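Local coordinates for putative cell filamentation protein (Bartonella quintana, PDB 4N67), which probably transfers AMP from ATP to target proteins through its Fic domain, which holds ADP in this structure, at residues Pro106-Gly110 with Ser111-Arg115; Arg63-His66 with Trp67-His71. The protein carries 2 engineered substitutions. One frame throughout, in Å; residues are numbered along the deposited sequence. Where two conformers were deposited one is given.

Contact 1. Residues Pro106-Gly110 with Ser111-Arg115; sequences PFAVG and SQIQR
Val109 and Gln112 hold each other through a reciprocal pair of bonds. The backbone N of Val109 donates to Gln112 OE1 at 2.9 Å, almost straight, while the backbone N of Gln112 returns a bond to Val109 O at 3.0 Å. In the first bond the donor stands above the amide carbonyl plane, and the extended chain of Gln112 runs back alongside Val109. The second closes a type II' beta turn from Val109 to Gln112, leading the loop into helix 112-126; Gly110 supplies the positive phi (54°) that such a turn requires, and its O accepts from Ile113 N at 3.1 Å. Packing is close on the buried side, just before the turn: Ala108 CB sits against Gln112 CB, at 3.8 Å, and Ile113 CG1, at 3.9 Å, and that same CG1 also touches Gly110 O. Beside this, Phe107 stacks on His153 and touches ADP. The solvent side is looser. There a water donates to both Phe107 O and Gln112 OE1, giving OE1 a second partner, and exposed Ser111 and Arg115 turn their polar ends together, although the 2.5 Å between Ser111 OG and Arg115 NH1 is doubtfully short.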
loop_
_atom_site.group_PDB
_atom_site.type_symbol
_atom_site.label_atom_id
_atom_site.label_comp_id
_atom_site.label_asym_id
_atom_site.label_seq_id
_atom_site.Cartn_x
_atom_site.Cartn_y
_atom_site.Cartn_z
ATOM N N PRO A 106 7.461 6.602 13.869
ATOM C CA PRO A 106 6.355 7.021 13.041
ATOM C C PRO A 106 6.581 6.721 11.553
ATOM O O PRO A 106 7.693 6.383 11.127
ATOM C CB PRO A 106 6.326 8.534 13.264
ATOM C CG PRO A 106 7.763 8.890 13.416
ATOM C CD PRO A 106 8.356 7.739 14.190
ATOM N N PHE A 107 5.509 6.863 10.794
ATOM C CA PHE A 107 5.590 6.865 9.329
ATOM C C PHE A 107 6.173 8.193 8.849
ATOM O O PHE A 107 6.390 9.126 9.633
ATOM C CB PHE A 107 4.186 6.654 8.739
ATOM C CG PHE A 107 3.565 5.322 9.102
ATOM C CD1 PHE A 107 4.142 4.138 8.680
ATOM C CD2 PHE A 107 2.400 5.259 9.843
ATOM C CE1 PHE A 107 3.585 2.914 8.999
ATOM C CE2 PHE A 107 1.833 4.034 10.149
ATOM C CZ PHE A 107 2.419 2.865 9.728
ATOM N N ALA A 108 6.397 8.284 7.545
ATOM C CA ALA A 108 6.842 9.528 6.903
ATOM C C ALA A 108 5.919 10.670 7.288
ATOM O O ALA A 108 4.698 10.516 7.354
ATOM C CB ALA A 108 6.858 9.339 5.382
ATOM N N VAL A 109 6.533 11.823 7.569
ATOM C CA VAL A 109 5.802 13.017 7.939
ATOM C C VAL A 109 5.796 14.040 6.814
ATOM O O VAL A 109 6.855 14.370 6.297
ATOM C CB VAL A 109 6.450 13.650 9.174
ATOM C CG1 VAL A 109 5.696 14.871 9.604
ATOM C CG2 VAL A 109 6.525 12.634 10.293
ATOM N N GLY A 110 4.599 14.496 6.465
ATOM C CA GLY A 110 4.382 15.598 5.500
ATOM C C GLY A 110 5.072 15.345 4.183
ATOM O O GLY A 110 4.806 14.349 3.543
ATOM N N SER A 111 5.944 16.259 3.779
ATOM C CA SER A 111 6.656 16.130 2.482
ATOM C C SER A 111 7.666 14.959 2.381
ATOM O O SER A 111 8.136 14.607 1.278
ATOM C CB SER A 111 7.305 17.446 2.107
ATOM O OG SER A 111 8.399 17.739 2.955
ATOM N N GLN A 112 8.001 14.316 3.512
ATOM C CA GLN A 112 8.755 13.070 3.449
ATOM C C GLN A 112 8.030 12.030 2.590
ATOM O O GLN A 112 8.662 11.151 2.009
ATOM C CB GLN A 112 8.956 12.475 4.834
ATOM C CG GLN A 112 9.910 13.300 5.649
ATOM C CD GLN A 112 10.093 12.785 7.055
ATOM O OE1 GLN A 112 9.393 11.869 7.503
ATOM N NE2 GLN A 112 11.048 13.383 7.776
ATOM N N ILE A 113 6.706 12.096 2.562
ATOM C CA ILE A 113 5.919 11.107 1.814
ATOM C C ILE A 113 6.308 11.229 0.354
ATOM O O ILE A 113 6.632 10.242 -0.270
ATOM C CB ILE A 113 4.406 11.315 1.983
ATOM C CG1 ILE A 113 3.977 11.063 3.444
ATOM C CG2 ILE A 113 3.627 10.433 1.018
ATOM C CD1 ILE A 113 2.520 11.428 3.708
ATOM N N GLN A 114 6.268 12.440 -0.179
ATOM C CA GLN A 114 6.614 12.633 -1.605
ATOM C C GLN A 114 8.076 12.309 -1.888
ATOM O O GLN A 114 8.396 11.675 -2.917
ATOM C CB GLN A 114 6.331 14.068 -2.040
ATOM C CG GLN A 114 4.868 14.497 -1.975
ATOM C CD GLN A 114 3.898 13.507 -2.595
ATOM O OE1 GLN A 114 4.135 12.936 -3.677
ATOM N NE2 GLN A 114 2.788 13.298 -1.915
ATOM N N ARG A 115 8.956 12.729 -0.986
ATOM C CA ARG A 115 10.390 12.501 -1.155
ATOM C C ARG A 115 10.715 11.010 -1.155
ATOM O O ARG A 115 11.515 10.537 -1.967
ATOM C CB ARG A 115 11.218 13.245 -0.070
ATOM C CG ARG A 115 11.406 14.737 -0.311
ATOM C CD ARG A 115 12.225 15.429 0.794
ATOM N NE ARG A 115 11.321 16.079 1.749
ATOM C CZ ARG A 115 11.309 15.931 3.073
ATOM N NH1 ARG A 115 10.387 16.565 3.782
ATOM N NH2 ARG A 115 12.187 15.165 3.696
HETATM O O HOH W 1 9.188 10.255 9.823
#

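Contact 2. Residues Arg63-His66 with Trp67-His71; sequences RTIH and WCLFH
Phe70 lays its ring over one face of the His66 imidazole in an offset stack, with centroids 4.6 Å apart and planes inclined by 25°. The overlap is made by one side of the phenyl ring: Phe70 CD2 lies 3.6 Å from His66 NE2, toward the rim of the imidazole. The carbonyl oxygen of His66 approaches the phenyl ring differently, near its plane at the edge, 3.5 Å from Phe70 CD2. A second pair of rings meets nearby, one residue on, as Trp67 CH2 stands over the centre of one face of His71, and His71 CB lies over the rim of the indole. His66 can reach under Phe70 because its CG is anti to the backbone N (chi1 -169°), whereas Phe70 CG lies beside its own backbone N.

The backbone of helix 59-70 sets the first pair at i, i+4 spacing, with Phe70 N donating to His66 O at 2.9 Å, and the bond from His71 N to Trp67 O, at 2.8 Å, carries that spacing on to His71. Trp67 O takes both the N and the ND1 of His71, from opposite faces of its plane; the ND1 bond, 3.0 Å to that oxygen, keeps the imidazole turned edge-on to it. On another side Ile65 CG2 rests against Leu69 CD1, where Ile65 also meets Phe48 of helix 30-48 and Phe166 of helix 164-174.

His66 ND1 bonds to the backbone N of Gly78 and NE2 to the carbonyl of Lys157, while its ring also stacks with Phe155. Since ND1 must accept and NE2 must donate, the buried imidazole is probably the neutral form protonated on NE2, fixed in rotation and tying the helix to the HPFRKGNGR Fic motif.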
loop_
_atom_site.group_PDB
_atom_site.type_symbol
_atom_site.label_atom_id
_atom_site.label_comp_id
_atom_site.label_asym_id
_atom_site.label_seq_id
_atom_site.Cartn_x
_atom_site.Cartn_y
_atom_site.Cartn_z
ATOM N N ARG A 63 -0.988 5.763 -6.550
ATOM C CA ARG A 63 -2.224 6.510 -6.375
ATOM C C ARG A 63 -3.393 5.916 -7.176
ATOM O O ARG A 63 -4.525 5.842 -6.703
ATOM C CB ARG A 63 -2.001 7.971 -6.745
ATOM C CG ARG A 63 -1.128 8.730 -5.748
ATOM C CD ARG A 63 -0.975 10.196 -6.150
ATOM N NE ARG A 63 -0.381 10.985 -5.081
ATOM C CZ ARG A 63 0.911 11.251 -4.922
ATOM N NH1 ARG A 63 1.822 10.862 -5.802
ATOM N NH2 ARG A 63 1.287 11.995 -3.882
ATOM N N THR A 64 -3.106 5.478 -8.386
ATOM C CA THR A 64 -4.119 4.811 -9.204
ATOM C C THR A 64 -4.643 3.538 -8.543
ATOM O O THR A 64 -5.851 3.304 -8.515
ATOM C CB THR A 64 -3.588 4.509 -10.597
ATOM O OG1 THR A 64 -3.488 5.748 -11.314
ATOM C CG2 THR A 64 -4.488 3.591 -11.349
ATOM N N ILE A 65 -3.757 2.708 -8.003
ATOM C CA ILE A 65 -4.205 1.544 -7.283
ATOM C C ILE A 65 -5.119 1.905 -6.130
ATOM O O ILE A 65 -6.208 1.335 -5.975
ATOM C CB ILE A 65 -3.020 0.702 -6.755
ATOM C CG1 ILE A 65 -2.192 0.150 -7.927
ATOM C CG2 ILE A 65 -3.500 -0.420 -5.864
ATOM C CD1 ILE A 65 -0.877 -0.434 -7.481
ATOM N N HIS A 66 -4.703 2.875 -5.316
ATOM C CA HIS A 66 -5.514 3.269 -4.167
ATOM C C HIS A 66 -6.873 3.766 -4.663
ATOM O O HIS A 66 -7.913 3.461 -4.096
ATOM C CB HIS A 66 -4.835 4.353 -3.358
ATOM C CG HIS A 66 -5.489 4.617 -2.054
ATOM N ND1 HIS A 66 -6.473 5.575 -1.882
ATOM C CD2 HIS A 66 -5.292 4.056 -0.842
ATOM C CE1 HIS A 66 -6.844 5.583 -0.614
ATOM N NE2 HIS A 66 -6.154 4.666 0.031
ATOM N N TRP A 67 -6.869 4.544 -5.737
ATOM C CA TRP A 67 -8.125 5.063 -6.295
ATOM C C TRP A 67 -9.021 3.879 -6.736
ATOM O O TRP A 67 -10.206 3.830 -6.428
ATOM C CB TRP A 67 -7.876 6.001 -7.467
ATOM C CG TRP A 67 -9.155 6.580 -7.973
ATOM C CD1 TRP A 67 -9.786 7.683 -7.471
ATOM C CD2 TRP A 67 -9.961 6.074 -9.023
ATOM N NE1 TRP A 67 -10.971 7.891 -8.190
ATOM C CE2 TRP A 67 -11.089 6.918 -9.133
ATOM C CE3 TRP A 67 -9.851 4.975 -9.879
ATOM C CZ2 TRP A 67 -12.110 6.705 -10.075
ATOM C CZ3 TRP A 67 -10.921 4.754 -10.841
ATOM C CH2 TRP A 67 -11.998 5.623 -10.908
ATOM N N CYS A 68 -8.467 2.915 -7.461
ATOM C CA CYS A 68 -9.281 1.793 -7.942
ATOM C C CYS A 68 -9.862 1.028 -6.761
ATOM O O CYS A 68 -11.053 0.696 -6.742
ATOM C CB CYS A 68 -8.456 0.887 -8.847
ATOM S SG CYS A 68 -8.017 1.627 -10.437
ATOM N N LEU A 69 -9.034 0.764 -5.765
ATOM C CA LEU A 69 -9.505 -0.031 -4.622
ATOM C C LEU A 69 -10.516 0.717 -3.760
ATOM O O LEU A 69 -11.431 0.086 -3.224
ATOM C CB LEU A 69 -8.331 -0.519 -3.731
ATOM C CG LEU A 69 -7.314 -1.426 -4.415
ATOM C CD1 LEU A 69 -6.205 -1.807 -3.445
ATOM C CD2 LEU A 69 -7.929 -2.672 -5.038
ATOM N N PHE A 70 -10.388 2.036 -3.635
ATOM C CA PHE A 70 -11.121 2.773 -2.633
ATOM C C PHE A 70 -12.092 3.827 -3.127
ATOM O O PHE A 70 -12.815 4.401 -2.304
ATOM C CB PHE A 70 -10.174 3.410 -1.611
ATOM C CG PHE A 70 -9.504 2.419 -0.727
ATOM C CD1 PHE A 70 -10.153 1.970 0.396
ATOM C CD2 PHE A 70 -8.245 1.908 -1.029
ATOM C CE1 PHE A 70 -9.561 1.028 1.228
ATOM C CE2 PHE A 70 -7.667 0.956 -0.204
ATOM C CZ PHE A 70 -8.338 0.502 0.904
ATOM N N HIS A 71 -12.160 4.105 -4.415
ATOM C CA HIS A 71 -12.987 5.228 -4.848
ATOM C C HIS A 71 -14.475 5.079 -4.587
ATOM O O HIS A 71 -15.157 6.082 -4.462
ATOM C CB HIS A 71 -12.744 5.655 -6.282
ATOM C CG HIS A 71 -13.414 4.813 -7.280
ATOM N ND1 HIS A 71 -12.921 3.607 -7.734
ATOM C CD2 HIS A 71 -14.555 5.041 -7.979
ATOM C CE1 HIS A 71 -13.742 3.117 -8.646
ATOM N NE2 HIS A 71 -14.730 3.972 -8.814
#

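How the contacts relate
Contact 2 comes first along the chain, on helix 59-70, and contact 1 follows at the loop that enters helix 112-126; both belong to the Fic domain. Their centres are 20 Å apart, yet they touch through long side chains: Arg63 NH2 is 3.0 Å from Gln114 OE1, probably a hydrogen bond, and Arg63 also binds Thr80. Both come close to the nucleotide site. Contact 1 contributes a residue to the ADP pocket, while in contact 2 the side chain of Phe70 lies about 5 Å from the magnesium ion and about 6 Å from ADP. Each contact also meets residues of the Fic motif, consistent with their places beside the bound nucleotide.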